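Local coordinates for neuraminidase (Influenza A virus, PDB 4FVK), which is a neuraminidase-like bat influenza virus glycoprotein of the sialidase family, probably acting on terminal sialic acids, and forms a calcium-binding tetramer, at residues L193-I198 with Y236-P241. Sequence-based numbering, arbitrary orientation.
Sequences LNTTGI and YQIVEP. With NAG (2-acetamido-2-deoxy-beta-D-glucopyranose), chain C.
The side chain of Y236 reaches across to a glycosylated N194 and meets the loop in two ways at once: its phenol oxygen accepts a hydrogen bond from the backbone, while one ring face is covered by a methyl. The bond, from N194 N to Y236 OH, is 2.9 Å long and nearly straight, with an N-H...O angle of 166°. Methyl CD2 of L193 stands 3.6 Å from the centroid of the Y236 ring, almost directly over the ring centre, a CH-pi contact. Tyrosine suits this place because its flat ring offers an apolar face to leucine and its hydroxyl takes up the N-H of N194.

The side chain of N194 turns away from the strand, CG anti to the backbone N (chi1 173°), and its ND2 is bonded covalently to C1 of the sugar NAG. The amide oxygen OD1 accepts a 2.8 Å hydrogen bond from T196 OG1 and a weak one from T196 N, which together hold the amide plane that carries the sugar. Further along, I238 packs against the loop: its CD1 lies 3.7 Å from T195 CG2, and its CG2 meets CD1 of I198 at 4.1 Å. The isoleucines I238 and I198, with the methyl of T195, supply the apolar branches that meet here. A type II turn from T195 to I198 bends the chain back, with G197 at the third position, where its positive phi (92°) favours glycine. I198 also packs on N218, a calcium ligand, and Y236 and I238 rest on L228 of strand 227-230.

The contact thus joins the outermost strand 236-239 of one propeller blade to the loop that follows the outermost strand 186-192 of the preceding blade, which carries the N-glycosylation sequon N194-T195-T196, in the six-bladed beta-propeller of influenza neuraminidases.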
loop_
_atom_site.group_PDB
_atom_site.type_symbol
_atom_site.label_atom_id
_atom_site.label_comp_id
_atom_site.label_asym_id
_atom_site.label_seq_id
_atom_site.Cartn_x
_atom_site.Cartn_y
_atom_site.Cartn_z
ATOM N N LEU A 193 -40.847 -14.282 -8.544
ATOM C CA LEU A 193 -41.764 -13.187 -8.729
ATOM C C LEU A 193 -42.705 -13.518 -9.874
ATOM O O LEU A 193 -42.315 -14.171 -10.836
ATOM C CB LEU A 193 -41.016 -11.888 -9.029
ATOM C CG LEU A 193 -40.027 -11.419 -7.968
ATOM C CD1 LEU A 193 -39.263 -10.199 -8.468
ATOM C CD2 LEU A 193 -40.722 -11.135 -6.646
ATOM N N ASN A 194 -43.939 -13.051 -9.766
ATOM C CA ASN A 194 -44.844 -13.131 -10.892
ATOM C C ASN A 194 -44.596 -11.937 -11.788
ATOM O O ASN A 194 -45.074 -10.844 -11.528
ATOM C CB ASN A 194 -46.300 -13.202 -10.422
ATOM C CG ASN A 194 -47.291 -13.117 -11.569
ATOM O OD1 ASN A 194 -46.923 -13.234 -12.743
ATOM N ND2 ASN A 194 -48.570 -12.909 -11.224
ATOM N N THR A 195 -43.824 -12.143 -12.845
ATOM C CA THR A 195 -43.497 -11.044 -13.738
ATOM C C THR A 195 -44.027 -11.269 -15.139
ATOM O O THR A 195 -43.438 -10.782 -16.110
ATOM C CB THR A 195 -41.979 -10.853 -13.846
ATOM O OG1 THR A 195 -41.392 -12.072 -14.313
ATOM C CG2 THR A 195 -41.386 -10.458 -12.496
ATOM N N THR A 196 -45.129 -12.015 -15.236
ATOM C CA THR A 196 -45.793 -12.280 -16.508
ATOM C C THR A 196 -46.046 -10.968 -17.236
ATOM O O THR A 196 -46.593 -10.032 -16.658
ATOM C CB THR A 196 -47.140 -12.983 -16.262
ATOM O OG1 THR A 196 -46.935 -14.109 -15.398
ATOM C CG2 THR A 196 -47.774 -13.456 -17.579
ATOM N N GLY A 197 -45.606 -10.878 -18.488
ATOM C CA GLY A 197 -45.860 -9.688 -19.288
ATOM C C GLY A 197 -44.779 -8.612 -19.240
ATOM O O GLY A 197 -44.859 -7.624 -19.976
ATOM N N ILE A 198 -43.772 -8.782 -18.380
ATOM C CA ILE A 198 -42.654 -7.837 -18.330
ATOM C C ILE A 198 -41.289 -8.513 -18.223
ATOM O O ILE A 198 -41.170 -9.739 -18.175
ATOM C CB ILE A 198 -42.763 -6.836 -17.142
ATOM C CG1 ILE A 198 -42.473 -7.545 -15.811
ATOM C CG2 ILE A 198 -44.125 -6.149 -17.124
ATOM C CD1 ILE A 198 -42.392 -6.627 -14.633
ATOM N N TYR A 236 -44.514 -8.949 -1.716
ATOM C CA TYR A 236 -44.041 -7.941 -2.648
ATOM C C TYR A 236 -45.142 -7.371 -3.527
ATOM O O TYR A 236 -46.233 -7.922 -3.601
ATOM C CB TYR A 236 -42.972 -8.541 -3.562
ATOM C CG TYR A 236 -43.550 -9.509 -4.561
ATOM C CD1 TYR A 236 -43.818 -9.108 -5.858
ATOM C CD2 TYR A 236 -43.845 -10.819 -4.200
ATOM C CE1 TYR A 236 -44.369 -9.977 -6.770
ATOM C CE2 TYR A 236 -44.400 -11.704 -5.115
ATOM C CZ TYR A 236 -44.651 -11.275 -6.398
ATOM O OH TYR A 236 -45.196 -12.123 -7.342
ATOM N N GLN A 237 -44.804 -6.291 -4.222
ATOM C CA GLN A 237 -45.620 -5.723 -5.285
ATOM C C GLN A 237 -44.704 -5.181 -6.390
ATOM O O GLN A 237 -43.606 -4.679 -6.121
ATOM C CB GLN A 237 -46.524 -4.595 -4.741
ATOM C CG GLN A 237 -45.762 -3.604 -3.860
ATOM C CD GLN A 237 -46.619 -2.463 -3.281
ATOM O OE1 GLN A 237 -46.759 -1.414 -3.896
ATOM N NE2 GLN A 237 -47.139 -2.656 -2.072
ATOM N N ILE A 238 -45.163 -5.296 -7.629
ATOM C CA ILE A 238 -44.519 -4.692 -8.777
ATOM C C ILE A 238 -45.449 -3.645 -9.372
ATOM O O ILE A 238 -46.574 -3.968 -9.772
ATOM C CB ILE A 238 -44.202 -5.744 -9.852
ATOM C CG1 ILE A 238 -43.042 -6.642 -9.385
ATOM C CG2 ILE A 238 -43.883 -5.047 -11.173
ATOM C CD1 ILE A 238 -42.794 -7.873 -10.228
ATOM N N VAL A 239 -44.999 -2.392 -9.418
ATOM C CA VAL A 239 -45.810 -1.317 -9.981
ATOM C C VAL A 239 -45.109 -0.553 -11.100
ATOM O O VAL A 239 -43.875 -0.529 -11.196
ATOM C CB VAL A 239 -46.275 -0.296 -8.918
ATOM C CG1 VAL A 239 -46.974 -1.000 -7.758
ATOM C CG2 VAL A 239 -45.102 0.560 -8.426
ATOM N N GLU A 240 -45.922 0.090 -11.926
ATOM C CA GLU A 240 -45.461 0.850 -13.066
ATOM C C GLU A 240 -45.533 2.335 -12.733
ATOM O O GLU A 240 -46.495 2.779 -12.107
ATOM C CB GLU A 240 -46.367 0.538 -14.259
ATOM C CG GLU A 240 -45.951 1.201 -15.554
ATOM C CD GLU A 240 -44.851 0.440 -16.263
ATOM O OE1 GLU A 240 -44.398 -0.601 -15.738
ATOM O OE2 GLU A 240 -44.452 0.880 -17.358
ATOM N N PRO A 241 -44.508 3.116 -13.129
ATOM C CA PRO A 241 -44.600 4.569 -12.920
ATOM C C PRO A 241 -45.810 5.120 -13.670
ATOM O O PRO A 241 -46.118 4.616 -14.751
ATOM C CB PRO A 241 -43.300 5.111 -13.535
ATOM C CG PRO A 241 -42.375 3.941 -13.595
ATOM C CD PRO A 241 -43.273 2.737 -13.829
HETATM C C1 NAG C . -49.424 -12.602 -12.351
HETATM C C2 NAG C . -50.902 -12.833 -12.002
HETATM C C3 NAG C . -51.840 -12.445 -13.143
HETATM C C4 NAG C . -51.465 -11.098 -13.759
HETATM C C5 NAG C . -49.952 -11.042 -13.997
HETATM C C6 NAG C . -49.491 -9.716 -14.585
HETATM C C7 NAG C . -51.433 -14.633 -10.425
HETATM C C8 NAG C . -51.464 -16.114 -10.196
HETATM N N2 NAG C . -51.126 -14.227 -11.656
HETATM O O3 NAG C . -53.179 -12.424 -12.679
HETATM O O4 NAG C . -52.161 -10.957 -14.981
HETATM O O5 NAG C . -49.267 -11.272 -12.787
HETATM O O6 NAG C . -49.762 -8.705 -13.652
HETATM O O7 NAG C . -51.689 -13.863 -9.505
#